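Alpha-galacturonidase (Bacillus subtilis, PDB 3FEF) hydrolyses alpha-1,4-linked galacturonate, probably di-galacturonate in nature, as a homotetrameric family 4 glycosidase that needs NAD(+) and manganese. Local coordinates at residues 86-91 with 297-302; 93-98 with 293-298. All blocks are in the same frame, centred on the assembly; numbering follows the deposited sequence.

Contact 1 (86-91 with 297-302); sequences GSLDDM and FRKQDR. With SO4 (sulfate ion), chain E.
Helix 88-96 of the Rossmann-type NAD-binding domain meets helix 295-314 of the C-terminal domain here. Leu-88 and Met-91 pack against Arg-298, Lys-299 and Arg-302, and a salt bridge lies at the more exposed side. Leu-88 points at the other helix. Its CG lies anti to the carbonyl carbon, and the extended chi2 (177°) sends CD1 out to Lys-299 and Arg-302. Leu-88 CD1 touches Lys-299 CG at 3.7 Å. The Leu-88 and Arg-302 side chains meet tip to tip, CD1 on the side of one guanidinium face, but the model is too tight there for detail. Further along, the extended Met-91, a selenomethionine, crosses Arg-298 at about a right angle. Met-91 CE lies over one face of the guanidinium, 3.3 Å from Arg-298 NE and offset toward the rim. The in-plane edge of the same guanidinium grips a sulfate, probably from the crystallisation liquor. Arg-298 NH1 donates to sulfate O2 at 2.8 Å. Arg-298 NH2 donates to sulfate O4 at 2.9 Å. Arg-271 also binds this sulfate. An alanine in place of Arg-298 would remove both sulfate bonds and the flat group under Met-91 CE, and would probably weaken anion binding here. Lys-299 NZ meets Asp-89 OD1 at 3.0 Å, nearly along the C-O axis. Glu-92 forms a second salt bridge with Lys-299 NZ, and the two carboxylates would probably favour the charged lysine. Behind this shell, a capping box starts helix 88-96. Asp-90 N donates to Ser-87 OG at 3.2 Å. In return Ser-87 N reaches Asp-90 OD2 at 3.1 Å, from above the carboxylate plane.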
ATOM      1  N   GLY A  86     -19.834  10.153  30.099  1.00 41.00           N
ATOM      2  CA  GLY A  86     -21.141   9.852  30.686  1.00 42.69           C
ATOM      3  C   GLY A  86     -21.034   9.608  32.175  1.00 42.61           C
ATOM      4  O   GLY A  86     -19.939   9.638  32.732  1.00 44.87           O
ATOM      5  N   SER A  87     -22.166   9.367  32.822  1.00 39.81           N
ATOM      6  CA  SER A  87     -22.200   9.164  34.261  1.00 41.61           C
ATOM      7  C   SER A  87     -22.083   7.684  34.576  1.00 41.36           C
ATOM      8  O   SER A  87     -22.165   6.839  33.681  1.00 39.40           O
ATOM      9  CB  SER A  87     -23.531   9.666  34.813  1.00 41.95           C
ATOM     10  OG  SER A  87     -24.606   9.040  34.112  1.00 47.05           O
ATOM     11  N   LEU A  88     -21.937   7.365  35.855  1.00 40.40           N
ATOM     12  CA  LEU A  88     -21.937   5.970  36.276  1.00 39.99           C
ATOM     13  C   LEU A  88     -23.316   5.342  36.063  1.00 40.27           C
ATOM     14  O   LEU A  88     -23.436   4.125  35.908  1.00 39.63           O
ATOM     15  CB  LEU A  88     -21.470   5.830  37.727  1.00 39.93           C
ATOM     16  CG  LEU A  88     -19.983   6.115  37.981  1.00 40.08           C
ATOM     17  CD1 LEU A  88     -19.669   6.006  39.449  1.00 40.89           C
ATOM     18  CD2 LEU A  88     -19.061   5.192  37.164  1.00 40.64           C
ATOM     19  N   ASP A  89     -24.358   6.167  36.031  1.00 40.55           N
ATOM     20  CA  ASP A  89     -25.687   5.664  35.656  1.00 41.42           C
ATOM     21  C   ASP A  89     -25.715   5.193  34.194  1.00 38.21           C
ATOM     22  O   ASP A  89     -26.276   4.149  33.889  1.00 40.52           O
ATOM     23  CB  ASP A  89     -26.783   6.707  35.920  1.00 44.86           C
ATOM     24  CG  ASP A  89     -26.861   7.118  37.387  1.00 49.61           C
ATOM     25  OD1 ASP A  89     -26.679   6.253  38.278  1.00 52.18           O
ATOM     26  OD2 ASP A  89     -27.094   8.313  37.658  1.00 52.12           O
ATOM     27  N   ASP A  90     -25.095   5.947  33.294  1.00 36.33           N
ATOM     28  CA  ASP A  90     -24.986   5.505  31.905  1.00 34.64           C
ATOM     29  C   ASP A  90     -24.253   4.167  31.838  1.00 34.97           C
ATOM     30  O   ASP A  90     -24.628   3.272  31.081  1.00 32.56           O
ATOM     31  CB  ASP A  90     -24.252   6.542  31.065  1.00 35.74           C
ATOM     32  CG  ASP A  90     -25.032   7.826  30.922  1.00 40.81           C
ATOM     33  OD1 ASP A  90     -26.275   7.778  31.048  1.00 41.67           O
ATOM     34  OD2 ASP A  90     -24.409   8.886  30.684  1.00 43.56           O
HETATM   35  N   MSE A  91     -23.230   4.028  32.669  1.00 33.30           N
HETATM   36  CA  MSE A  91     -22.393   2.840  32.646  1.00 37.97           C
HETATM   37  C   MSE A  91     -23.128   1.587  33.117  1.00 36.39           C
HETATM   38  O   MSE A  91     -22.907   0.490  32.587  1.00 36.55           O
HETATM   39  CB  MSE A  91     -21.124   3.071  33.467  1.00 40.02           C
HETATM   40  CG  MSE A  91     -19.997   2.168  33.060  1.00 45.20           C
HETATM   41 SE   MSE A  91     -18.266   2.713  33.785  1.00 52.31          SE
HETATM   42  CE  MSE A  91     -17.264   1.110  33.240  1.00 46.83           C
ATOM     43  N   PHE A 297     -19.485  -1.599  42.256  1.00 35.08           N
ATOM     44  CA  PHE A 297     -18.132  -1.482  42.741  1.00 34.37           C
ATOM     45  C   PHE A 297     -17.608  -0.088  42.428  1.00 36.06           C
ATOM     46  O   PHE A 297     -16.937   0.531  43.255  1.00 36.33           O
ATOM     47  CB  PHE A 297     -17.207  -2.530  42.129  1.00 35.20           C
ATOM     48  CG  PHE A 297     -15.763  -2.312  42.483  1.00 35.49           C
ATOM     49  CD1 PHE A 297     -15.221  -2.880  43.622  1.00 36.03           C
ATOM     50  CD2 PHE A 297     -14.964  -1.497  41.704  1.00 36.17           C
ATOM     51  CE1 PHE A 297     -13.898  -2.661  43.968  1.00 34.10           C
ATOM     52  CE2 PHE A 297     -13.645  -1.268  42.050  1.00 37.58           C
ATOM     53  CZ  PHE A 297     -13.114  -1.854  43.184  1.00 35.17           C
ATOM     54  N   ARG A 298     -17.926   0.416  41.240  1.00 34.41           N
ATOM     55  CA  ARG A 298     -17.397   1.711  40.821  1.00 36.38           C
ATOM     56  C   ARG A 298     -18.043   2.847  41.574  1.00 36.01           C
ATOM     57  O   ARG A 298     -17.412   3.875  41.799  1.00 35.69           O
ATOM     58  CB  ARG A 298     -17.552   1.928  39.301  1.00 37.67           C
ATOM     59  CG  ARG A 298     -16.753   0.914  38.468  1.00 39.38           C
ATOM     60  CD  ARG A 298     -16.828   1.176  36.962  1.00 40.40           C
ATOM     61  NE  ARG A 298     -16.198   0.082  36.231  1.00 38.36           N
ATOM     62  CZ  ARG A 298     -14.911   0.043  35.915  1.00 38.04           C
ATOM     63  NH1 ARG A 298     -14.412  -1.001  35.266  1.00 40.25           N
ATOM     64  NH2 ARG A 298     -14.124   1.050  36.239  1.00 36.90           N
ATOM     65  N   LYS A 299     -19.315   2.691  41.927  1.00 37.34           N
ATOM     66  CA  LYS A 299     -19.982   3.734  42.700  1.00 39.25           C
ATOM     67  C   LYS A 299     -19.404   3.756  44.105  1.00 37.80           C
ATOM     68  O   LYS A 299     -19.055   4.819  44.627  1.00 36.34           O
ATOM     69  CB  LYS A 299     -21.497   3.547  42.700  1.00 41.33           C
ATOM     70  CG  LYS A 299     -22.110   3.905  41.355  1.00 43.72           C
ATOM     71  CD  LYS A 299     -23.622   3.799  41.347  1.00 45.01           C
ATOM     72  CE  LYS A 299     -24.172   4.455  40.089  1.00 45.10           C
ATOM     73  NZ  LYS A 299     -25.498   3.886  39.700  1.00 48.09           N
ATOM     74  N   GLN A 300     -19.243   2.570  44.680  1.00 36.88           N
ATOM     75  CA  GLN A 300     -18.610   2.427  45.982  1.00 40.74           C
ATOM     76  C   GLN A 300     -17.190   3.000  45.968  1.00 41.51           C
ATOM     77  O   GLN A 300     -16.839   3.839  46.797  1.00 38.47           O
ATOM     78  CB  GLN A 300     -18.572   0.956  46.402  1.00 41.19           C
ATOM     79  CG  GLN A 300     -17.868   0.724  47.718  1.00 48.22           C
ATOM     80  CD  GLN A 300     -17.956  -0.722  48.190  1.00 53.76           C
ATOM     81  OE1 GLN A 300     -17.319  -1.104  49.182  1.00 56.87           O
ATOM     82  NE2 GLN A 300     -18.748  -1.537  47.482  1.00 54.68           N
ATOM     83  N   ASP A 301     -16.376   2.545  45.022  1.00 40.47           N
ATOM     84  CA  ASP A 301     -15.006   3.031  44.937  1.00 41.56           C
ATOM     85  C   ASP A 301     -14.978   4.550  44.878  1.00 39.34           C
ATOM     86  O   ASP A 301     -14.162   5.195  45.531  1.00 38.40           O
ATOM     87  CB  ASP A 301     -14.296   2.466  43.711  1.00 42.23           C
ATOM     88  CG  ASP A 301     -12.805   2.688  43.765  1.00 45.36           C
ATOM     89  OD1 ASP A 301     -12.218   2.502  44.855  1.00 48.13           O
ATOM     90  OD2 ASP A 301     -12.218   3.057  42.728  1.00 48.28           O
ATOM     91  N   ARG A 302     -15.880   5.121  44.091  1.00 38.67           N
ATOM     92  CA  ARG A 302     -15.896   6.559  43.933  1.00 39.74           C
ATOM     93  C   ARG A 302     -16.188   7.242  45.264  1.00 38.36           C
ATOM     94  O   ARG A 302     -15.635   8.302  45.561  1.00 38.11           O
ATOM     95  CB  ARG A 302     -16.932   6.986  42.901  1.00 40.46           C
ATOM     96  CG  ARG A 302     -17.132   8.488  42.892  1.00 45.54           C
ATOM     97  CD  ARG A 302     -18.487   8.852  42.345  1.00 49.93           C
ATOM     98  NE  ARG A 302     -18.488   8.996  40.891  1.00 53.91           N
ATOM     99  CZ  ARG A 302     -19.590   8.952  40.145  1.00 54.74           C
ATOM    100  NH1 ARG A 302     -20.768   8.740  40.722  1.00 54.49           N
ATOM    101  NH2 ARG A 302     -19.515   9.102  38.827  1.00 53.23           N
TER
HETATM  102  S   SO4 E   2     -10.782   0.108  35.547  1.00 60.65           S
HETATM  103  O1  SO4 E   2     -10.247   0.486  36.850  1.00 62.76           O
HETATM  104  O2  SO4 E   2     -11.643  -1.064  35.661  1.00 60.91           O
HETATM  105  O3  SO4 E   2      -9.666  -0.189  34.660  1.00 62.65           O
HETATM  106  O4  SO4 E   2     -11.544   1.219  34.995  1.00 62.34           O

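Contact 2 (93-98 with 293-298); sequences VDVHLP and TPISFR. With SO4 (sulfate ion), chain E.
The imidazole of His-96 is turned edge-on to the start of helix 295-314. Ile-295 N lies only 1° out of the ring plane and donates to His-96 NE2 at 3.0 Å, with a nearly straight N-H...N angle of 167°. NE2 is therefore the acceptor, which implies that it carries no proton in this bond. ND1, on the other side of the ring, is bonded to Glu-99, and the two bonds together fix the ring's rotation. Pro-294 CA also lies at the ring edge, 3.6 Å from His-96 NE2. The His-96 and Ile-295 side chains run antiparallel alongside each other, with His-96 CD2 3.5 Å from Ile-295 CG1. The arrangement is a side-chain acceptor at a helix N-terminus: Pro-294 holds the N-cap position, and a histidine from the Rossmann-type domain takes up a backbone N-H in the first turn of a C-terminal-domain helix. Val-95 meets Ile-295 at a slant beside this bond. Val-95 CG2, anti to the carbonyl carbon, presses on Ile-295 CD1 at a tight 3.5 Å. The other methyl, CG1, is anti to the backbone N (chi1 -177°) and lies over the centre of the His-96 ring, 4.1 Å above its plane.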
ATOM      1  N   VAL A  93     -26.066   0.884  32.511  1.00 33.98           N
ATOM      2  CA  VAL A  93     -26.657   0.429  31.258  1.00 34.99           C
ATOM      3  C   VAL A  93     -25.598  -0.225  30.343  1.00 33.84           C
ATOM      4  O   VAL A  93     -25.747  -1.376  29.969  1.00 35.29           O
ATOM      5  CB  VAL A  93     -27.370   1.578  30.529  1.00 36.17           C
ATOM      6  CG1 VAL A  93     -27.966   1.086  29.200  1.00 36.78           C
ATOM      7  CG2 VAL A  93     -28.456   2.172  31.430  1.00 34.48           C
ATOM      8  N   ASP A  94     -24.526   0.488  30.009  1.00 32.18           N
ATOM      9  CA  ASP A  94     -23.445  -0.121  29.211  1.00 33.43           C
ATOM     10  C   ASP A  94     -23.154  -1.544  29.705  1.00 30.85           C
ATOM     11  O   ASP A  94     -23.174  -2.504  28.947  1.00 29.33           O
ATOM     12  CB  ASP A  94     -22.134   0.674  29.329  1.00 34.08           C
ATOM     13  CG  ASP A  94     -22.247   2.100  28.831  1.00 35.85           C
ATOM     14  OD1 ASP A  94     -23.232   2.418  28.143  1.00 37.40           O
ATOM     15  OD2 ASP A  94     -21.335   2.906  29.121  1.00 36.50           O
ATOM     16  N   VAL A  95     -22.869  -1.663  30.989  1.00 31.37           N
ATOM     17  CA  VAL A  95     -22.328  -2.899  31.536  1.00 30.11           C
ATOM     18  C   VAL A  95     -23.371  -3.961  31.894  1.00 30.68           C
ATOM     19  O   VAL A  95     -23.107  -5.139  31.735  1.00 33.20           O
ATOM     20  CB  VAL A  95     -21.412  -2.600  32.749  1.00 29.90           C
ATOM     21  CG1 VAL A  95     -20.783  -3.873  33.282  1.00 27.33           C
ATOM     22  CG2 VAL A  95     -20.330  -1.587  32.343  1.00 31.27           C
ATOM     23  N   HIS A  96     -24.550  -3.571  32.366  1.00 30.64           N
ATOM     24  CA  HIS A  96     -25.483  -4.579  32.910  1.00 30.64           C
ATOM     25  C   HIS A  96     -26.725  -4.927  32.082  1.00 28.16           C
ATOM     26  O   HIS A  96     -27.209  -6.071  32.128  1.00 28.71           O
ATOM     27  CB  HIS A  96     -25.872  -4.243  34.363  1.00 30.92           C
ATOM     28  CG  HIS A  96     -24.724  -4.336  35.316  1.00 31.50           C
ATOM     29  ND1 HIS A  96     -24.176  -5.541  35.701  1.00 31.12           N
ATOM     30  CD2 HIS A  96     -23.991  -3.374  35.929  1.00 30.78           C
ATOM     31  CE1 HIS A  96     -23.170  -5.320  36.527  1.00 33.08           C
ATOM     32  NE2 HIS A  96     -23.036  -4.014  36.683  1.00 34.26           N
ATOM     33  N   LEU A  97     -27.222  -3.982  31.299  1.00 27.27           N
ATOM     34  CA  LEU A  97     -28.421  -4.264  30.504  1.00 30.60           C
ATOM     35  C   LEU A  97     -28.274  -5.495  29.590  1.00 28.47           C
ATOM     36  O   LEU A  97     -29.175  -6.292  29.469  1.00 31.90           O
ATOM     37  CB  LEU A  97     -28.852  -3.034  29.702  1.00 30.55           C
ATOM     38  CG  LEU A  97     -30.253  -3.158  29.097  1.00 34.94           C
ATOM     39  CD1 LEU A  97     -31.306  -3.488  30.182  1.00 33.43           C
ATOM     40  CD2 LEU A  97     -30.638  -1.886  28.343  1.00 32.55           C
ATOM     41  N   PRO A  98     -27.126  -5.661  28.933  1.00 30.58           N
ATOM     42  CA  PRO A  98     -27.102  -6.813  28.016  1.00 29.97           C
ATOM     43  C   PRO A  98     -27.279  -8.172  28.696  1.00 27.95           C
ATOM     44  O   PRO A  98     -27.443  -9.187  28.016  1.00 27.42           O
ATOM     45  CB  PRO A  98     -25.714  -6.713  27.383  1.00 28.53           C
ATOM     46  CG  PRO A  98     -25.400  -5.231  27.458  1.00 27.92           C
ATOM     47  CD  PRO A  98     -25.927  -4.816  28.799  1.00 29.50           C
ATOM     48  N   THR A 293     -16.277  -6.581  36.921  1.00 29.89           N
ATOM     49  CA  THR A 293     -16.383  -5.364  37.712  1.00 30.53           C
ATOM     50  C   THR A 293     -17.787  -4.796  37.562  1.00 31.55           C
ATOM     51  O   THR A 293     -18.097  -4.178  36.542  1.00 32.71           O
ATOM     52  CB  THR A 293     -15.389  -4.297  37.238  1.00 30.66           C
ATOM     53  OG1 THR A 293     -14.056  -4.792  37.378  1.00 31.84           O
ATOM     54  CG2 THR A 293     -15.543  -3.002  38.051  1.00 28.90           C
ATOM     55  N   PRO A 294     -18.637  -4.989  38.581  1.00 30.43           N
ATOM     56  CA  PRO A 294     -20.020  -4.522  38.518  1.00 29.18           C
ATOM     57  C   PRO A 294     -20.046  -3.022  38.719  1.00 29.22           C
ATOM     58  O   PRO A 294     -19.132  -2.476  39.341  1.00 27.88           O
ATOM     59  CB  PRO A 294     -20.687  -5.223  39.716  1.00 31.58           C
ATOM     60  CG  PRO A 294     -19.546  -5.853  40.553  1.00 31.07           C
ATOM     61  CD  PRO A 294     -18.241  -5.399  39.946  1.00 30.71           C
ATOM     62  N   ILE A 295     -21.075  -2.341  38.228  1.00 30.52           N
ATOM     63  CA  ILE A 295     -21.075  -0.882  38.350  1.00 32.09           C
ATOM     64  C   ILE A 295     -21.172  -0.403  39.796  1.00 33.02           C
ATOM     65  O   ILE A 295     -20.775   0.713  40.108  1.00 35.61           O
ATOM     66  CB  ILE A 295     -22.165  -0.222  37.519  1.00 33.74           C
ATOM     67  CG1 ILE A 295     -21.924  -0.519  36.036  1.00 37.45           C
ATOM     68  CG2 ILE A 295     -22.173   1.292  37.759  1.00 33.19           C
ATOM     69  CD1 ILE A 295     -20.470  -0.328  35.601  1.00 39.12           C
ATOM     70  N   SER A 296     -21.701  -1.247  40.673  1.00 32.84           N
ATOM     71  CA  SER A 296     -21.813  -0.905  42.083  1.00 35.22           C
ATOM     72  C   SER A 296     -20.420  -0.761  42.698  1.00 34.80           C
ATOM     73  O   SER A 296     -20.192   0.095  43.552  1.00 33.14           O
ATOM     74  CB  SER A 296     -22.592  -1.990  42.816  1.00 32.58           C
ATOM     75  OG  SER A 296     -21.914  -3.223  42.682  1.00 38.91           O
ATOM     76  N   PHE A 297     -19.485  -1.599  42.256  1.00 35.08           N
ATOM     77  CA  PHE A 297     -18.132  -1.482  42.741  1.00 34.37           C
ATOM     78  C   PHE A 297     -17.608  -0.088  42.428  1.00 36.06           C
ATOM     79  O   PHE A 297     -16.937   0.531  43.255  1.00 36.33           O
ATOM     80  CB  PHE A 297     -17.207  -2.530  42.129  1.00 35.20           C
ATOM     81  CG  PHE A 297     -15.763  -2.312  42.483  1.00 35.49           C
ATOM     82  CD1 PHE A 297     -15.221  -2.880  43.622  1.00 36.03           C
ATOM     83  CD2 PHE A 297     -14.964  -1.497  41.704  1.00 36.17           C
ATOM     84  CE1 PHE A 297     -13.898  -2.661  43.968  1.00 34.10           C
ATOM     85  CE2 PHE A 297     -13.645  -1.268  42.050  1.00 37.58           C
ATOM     86  CZ  PHE A 297     -13.114  -1.854  43.184  1.00 35.17           C
ATOM     87  N   ARG A 298     -17.926   0.416  41.240  1.00 34.41           N
ATOM     88  CA  ARG A 298     -17.397   1.711  40.821  1.00 36.38           C
ATOM     89  C   ARG A 298     -18.043   2.847  41.574  1.00 36.01           C
ATOM     90  O   ARG A 298     -17.412   3.875  41.799  1.00 35.69           O
ATOM     91  CB  ARG A 298     -17.552   1.928  39.301  1.00 37.67           C
ATOM     92  CG  ARG A 298     -16.753   0.914  38.468  1.00 39.38           C
ATOM     93  CD  ARG A 298     -16.828   1.176  36.962  1.00 40.40           C
ATOM     94  NE  ARG A 298     -16.198   0.082  36.231  1.00 38.36           N
ATOM     95  CZ  ARG A 298     -14.911   0.043  35.915  1.00 38.04           C
ATOM     96  NH1 ARG A 298     -14.412  -1.001  35.266  1.00 40.25           N
ATOM     97  NH2 ARG A 298     -14.124   1.050  36.239  1.00 36.90           N
TER
HETATM   98  S   SO4 E   2     -10.782   0.108  35.547  1.00 60.65           S
HETATM   99  O1  SO4 E   2     -10.247   0.486  36.850  1.00 62.76           O
HETATM  100  O2  SO4 E   2     -11.643  -1.064  35.661  1.00 60.91           O
HETATM  101  O3  SO4 E   2      -9.666  -0.189  34.660  1.00 62.65           O
HETATM  102  O4  SO4 E   2     -11.544   1.219  34.995  1.00 62.34           O

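Contacts 1 and 2 are successive parts of one interface between helices 88-96 and 295-314, with centres about 8 Å apart. They join directly where Met-91 CG packs on Ile-295 CD1 at 3.6 Å. Leu-88 O also meets Ile-295 CG2 at 3.6 Å. Arg-298 belongs to both segment pairs, though it touches helix 88-96 in contact 1 and not residues 93-98. Its side chain lies about 8 Å from that of Asn-147, which probably binds the substrate, and about 10 Å from the bound magnesium. Contact 2 is more buried, and its Thr-293 side chain is about 12 Å from this metal. Arg-271 connects the two surroundings, bonding both Thr-293 and the sulfate held by Arg-298.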